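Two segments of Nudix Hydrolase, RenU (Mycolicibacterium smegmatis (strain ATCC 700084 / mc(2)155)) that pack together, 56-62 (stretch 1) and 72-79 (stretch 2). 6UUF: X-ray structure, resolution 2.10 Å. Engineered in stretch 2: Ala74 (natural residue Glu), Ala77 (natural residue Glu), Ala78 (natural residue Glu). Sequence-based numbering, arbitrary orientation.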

ATOM      1  N   LEU A  56      -1.909  -1.221   3.568  1.00 32.43           N
ATOM      2  CA  LEU A  56      -0.644  -0.592   3.187  1.00 31.87           C
ATOM      3  C   LEU A  56      -0.799   0.891   3.405  1.00 30.03           C
ATOM      4  O   LEU A  56      -1.897   1.398   3.232  1.00 27.94           O
ATOM      5  N   PRO A  57       0.291   1.589   3.781  1.00 29.58           N
ATOM      6  CA  PRO A  57       0.243   3.046   3.733  1.00 31.29           C
ATOM      7  C   PRO A  57       0.080   3.470   2.288  1.00 34.19           C
ATOM      8  O   PRO A  57       0.747   2.905   1.398  1.00 32.32           O
ATOM      9  N   GLY A  58      -0.878   4.349   2.047  1.00 31.64           N
ATOM     10  CA  GLY A  58      -1.193   4.735   0.682  1.00 34.59           C
ATOM     11  C   GLY A  58      -1.995   6.018   0.667  1.00 34.61           C
ATOM     12  O   GLY A  58      -2.357   6.536   1.695  1.00 31.48           O
ATOM     13  N   GLY A  59      -2.293   6.519  -0.511  1.00 31.19           N
ATOM     14  CA  GLY A  59      -3.273   7.573  -0.573  1.00 33.42           C
ATOM     15  C   GLY A  59      -3.629   7.798  -2.006  1.00 33.50           C
ATOM     16  O   GLY A  59      -3.291   6.987  -2.876  1.00 32.60           O
ATOM     17  N   ALA A  60      -4.298   8.909  -2.239  1.00 29.62           N
ATOM     18  CA  ALA A  60      -4.763   9.282  -3.571  1.00 32.07           C
ATOM     19  C   ALA A  60      -3.656   9.764  -4.474  1.00 32.67           C
ATOM     20  O   ALA A  60      -2.747  10.506  -4.055  1.00 36.26           O
ATOM     21  N   ARG A  61      -3.745   9.343  -5.721  1.00 29.53           N
ATOM     22  CA  ARG A  61      -2.773   9.728  -6.715  1.00 33.35           C
ATOM     23  C   ARG A  61      -3.100  11.112  -7.237  1.00 33.91           C
ATOM     24  O   ARG A  61      -4.251  11.403  -7.578  1.00 33.88           O
ATOM     25  N   ASP A  62      -2.079  11.955  -7.285  1.00 33.90           N
ATOM     26  CA  ASP A  62      -2.220  13.301  -7.814  1.00 37.51           C
ATOM     27  C   ASP A  62      -2.022  13.320  -9.357  1.00 34.05           C
ATOM     28  O   ASP A  62      -1.413  12.417  -9.955  1.00 31.99           O
ATOM     29  N   VAL A  72       5.156   6.296  -2.548  1.00 32.83           N
ATOM     30  CA  VAL A  72       6.338   6.688  -1.810  1.00 34.19           C
ATOM     31  C   VAL A  72       6.027   7.944  -1.000  1.00 34.48           C
ATOM     32  O   VAL A  72       6.369   7.996   0.188  1.00 32.24           O
ATOM     33  N   ARG A  73       5.333   8.909  -1.610  1.00 37.21           N
ATOM     34  CA  ARG A  73       4.926  10.152  -0.897  1.00 37.36           C
ATOM     35  C   ARG A  73       3.999   9.836   0.286  1.00 40.56           C
ATOM     36  O   ARG A  73       4.171  10.413   1.370  1.00 39.18           O
ATOM     37  N   ALA A  74       3.028   8.933   0.068  1.00 35.81           N
ATOM     38  CA  ALA A  74       2.129   8.484   1.106  1.00 37.02           C
ATOM     39  C   ALA A  74       2.879   7.812   2.239  1.00 37.26           C
ATOM     40  O   ALA A  74       2.597   8.063   3.380  1.00 39.58           O
ATOM     41  N   ALA A  75       3.839   6.956   1.920  1.00 37.47           N
ATOM     42  CA  ALA A  75       4.662   6.311   2.949  1.00 39.04           C
ATOM     43  C   ALA A  75       5.511   7.295   3.778  1.00 41.61           C
ATOM     44  O   ALA A  75       5.689   7.103   5.000  1.00 41.00           O
ATOM     45  N   HIS A  76       6.026   8.339   3.140  1.00 39.47           N
ATOM     46  CA  HIS A  76       6.706   9.390   3.867  1.00 42.28           C
ATOM     47  C   HIS A  76       5.749  10.080   4.821  1.00 41.06           C
ATOM     48  O   HIS A  76       6.059  10.248   5.986  1.00 43.38           O
ATOM     49  N   ALA A  77       4.562  10.426   4.352  1.00 42.32           N
ATOM     50  CA  ALA A  77       3.562  11.142   5.197  1.00 43.71           C
ATOM     51  C   ALA A  77       3.090  10.350   6.427  1.00 44.02           C
ATOM     52  O   ALA A  77       2.974  10.905   7.538  1.00 45.25           O
ATOM     53  N   ALA A  78       2.897   9.047   6.239  1.00 41.85           N
ATOM     54  CA  ALA A  78       2.378   8.177   7.283  1.00 41.31           C
ATOM     55  C   ALA A  78       3.438   7.648   8.218  1.00 39.32           C
ATOM     56  O   ALA A  78       3.126   7.357   9.353  1.00 41.07           O
ATOM     57  N   ALA A  79       4.673   7.487   7.753  1.00 37.88           N
ATOM     58  CA  ALA A  79       5.703   6.779   8.511  1.00 40.46           C
ATOM     59  C   ALA A  79       7.058   7.473   8.609  1.00 44.26           C
ATOM     60  O   ALA A  79       7.928   6.981   9.336  1.00 45.36           O
TER

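The strand formed by residues 58-60 crosses the helix of residues 72-79 at 119° between their N-to-C directions, with an axial separation of 6.9 Å. So close an approach suits the small side chains at the contact, which buries 253 Å² in all. Ala74, an engineered residue (Glu in the natural sequence), points toward the strand, and its CB lies 3.4 Å from Gly58 C and 3.7 Å from Gly59 N. The methyl thus rests directly on the peptide between two glycines, meeting backbone rather than side chain.

Pro57 extends the apolar part of the contact along the helix. Pro57 CB points toward the helix and sits 4.3 Å from Ala75 CA and 4.3 Å from the CB of Ala78, another engineered alanine, so this one atom touches two residues a turn apart on the helix; the ring is puckered C-gamma endo. Ala75 directs its methyl sideways and meets the proline through its backbone. Leu56 (chi1 m, chi2 t) takes no part.

At the other end, Arg73 supplies the polar contact. Its CB leaves the helix sideways, yet the end of the chain comes nearer the strand: chi1 and chi2 are both t and carry it outward, and chi3 at 60° (p), with chi4 at 78°, turns the guanidinium onto the backbone of stretch 1. There Arg73 NH2 donates a hydrogen bond to Ala60 O (2.9 Å, 156°), with the carbonyl near the guanidinium plane, at its edge. Water 1 reinforces this link, accepting from Arg73 NH1 at 3.1 Å and donating to Ala60 O at 3.2 Å.

The Ala60 methyl points away from the helix, and the residue meets Arg73 through its carbonyl. Arg61, t at chi1 through chi3, also points away. Asp62 (chi1 t) points toward the helix, but its CB approaches Arg73 NH2 only to 4.3 Å.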

ATOM      1  CB  LEU A  56      -0.326  -0.871   1.760  1.00 32.66           C
ATOM      2  CG  LEU A  56      -0.389  -2.356   1.355  1.00 37.13           C
ATOM      3  CD1 LEU A  56      -0.224  -2.479  -0.146  1.00 34.19           C
ATOM      4  CD2 LEU A  56       0.669  -3.169   2.078  1.00 37.91           C
ATOM      5  CB  PRO A  57       1.608   3.499   4.238  1.00 32.26           C
ATOM      6  CG  PRO A  57       2.430   2.278   4.412  1.00 33.20           C
ATOM      7  CD  PRO A  57       1.660   1.090   3.928  1.00 31.42           C
ATOM      8  CB  ALA A  60      -5.875  10.339  -3.497  1.00 30.90           C
ATOM      9  CB  ARG A  61      -2.822   8.736  -7.849  1.00 37.33           C
ATOM     10  CG  ARG A  61      -1.813   8.998  -8.912  1.00 38.73           C
ATOM     11  CD  ARG A  61      -1.862   7.911  -9.961  1.00 39.79           C
ATOM     12  NE  ARG A  61      -0.978   8.304 -11.052  1.00 38.40           N
ATOM     13  CZ  ARG A  61      -0.916   7.685 -12.227  1.00 37.41           C
ATOM     14  NH1 ARG A  61      -1.713   6.649 -12.493  1.00 35.48           N
ATOM     15  NH2 ARG A  61      -0.081   8.145 -13.160  1.00 36.30           N
ATOM     16  CB  ASP A  62      -1.239  14.226  -7.088  1.00 38.70           C
ATOM     17  CG  ASP A  62      -1.662  15.688  -7.111  1.00 43.05           C
ATOM     18  OD1 ASP A  62      -2.774  16.033  -7.619  1.00 41.51           O
ATOM     19  OD2 ASP A  62      -0.871  16.508  -6.596  1.00 48.39           O
ATOM     20  CB  VAL A  72       7.527   6.854  -2.770  1.00 34.50           C
ATOM     21  CG1 VAL A  72       8.730   7.457  -2.074  1.00 36.27           C
ATOM     22  CG2 VAL A  72       7.893   5.503  -3.335  1.00 33.76           C
ATOM     23  CB  ARG A  73       4.295  11.209  -1.827  1.00 38.46           C
ATOM     24  CG  ARG A  73       3.400  12.249  -1.115  1.00 40.78           C
ATOM     25  CD  ARG A  73       2.685  13.279  -2.020  1.00 44.69           C
ATOM     26  NE  ARG A  73       1.774  12.693  -3.026  1.00 41.35           N
ATOM     27  CZ  ARG A  73       0.548  12.239  -2.789  1.00 47.00           C
ATOM     28  NH1 ARG A  73       0.021  12.257  -1.560  1.00 55.49           N
ATOM     29  NH2 ARG A  73      -0.153  11.715  -3.780  1.00 47.09           N
ATOM     30  CB  ALA A  74       1.099   7.524   0.539  1.00 39.94           C
ATOM     31  CB  ALA A  75       5.558   5.266   2.312  1.00 36.96           C
ATOM     32  CB  HIS A  76       7.337  10.401   2.916  1.00 47.61           C
ATOM     33  CG  HIS A  76       8.004  11.528   3.630  1.00 55.10           C
ATOM     34  ND1 HIS A  76       9.221  11.386   4.263  1.00 56.62           N
ATOM     35  CD2 HIS A  76       7.601  12.801   3.865  1.00 56.65           C
ATOM     36  CE1 HIS A  76       9.551  12.533   4.835  1.00 59.55           C
ATOM     37  NE2 HIS A  76       8.588  13.408   4.607  1.00 56.18           N
ATOM     38  CB  ALA A  77       2.369  11.573   4.366  1.00 41.29           C
ATOM     39  CB  ALA A  78       1.635   7.010   6.658  1.00 45.68           C
ATOM     40  CB  ALA A  79       5.894   5.376   7.950  1.00 41.37           C
TER
HETATM   41  O   HOH W   1      -2.886  11.233  -0.972  1.00 45.41           O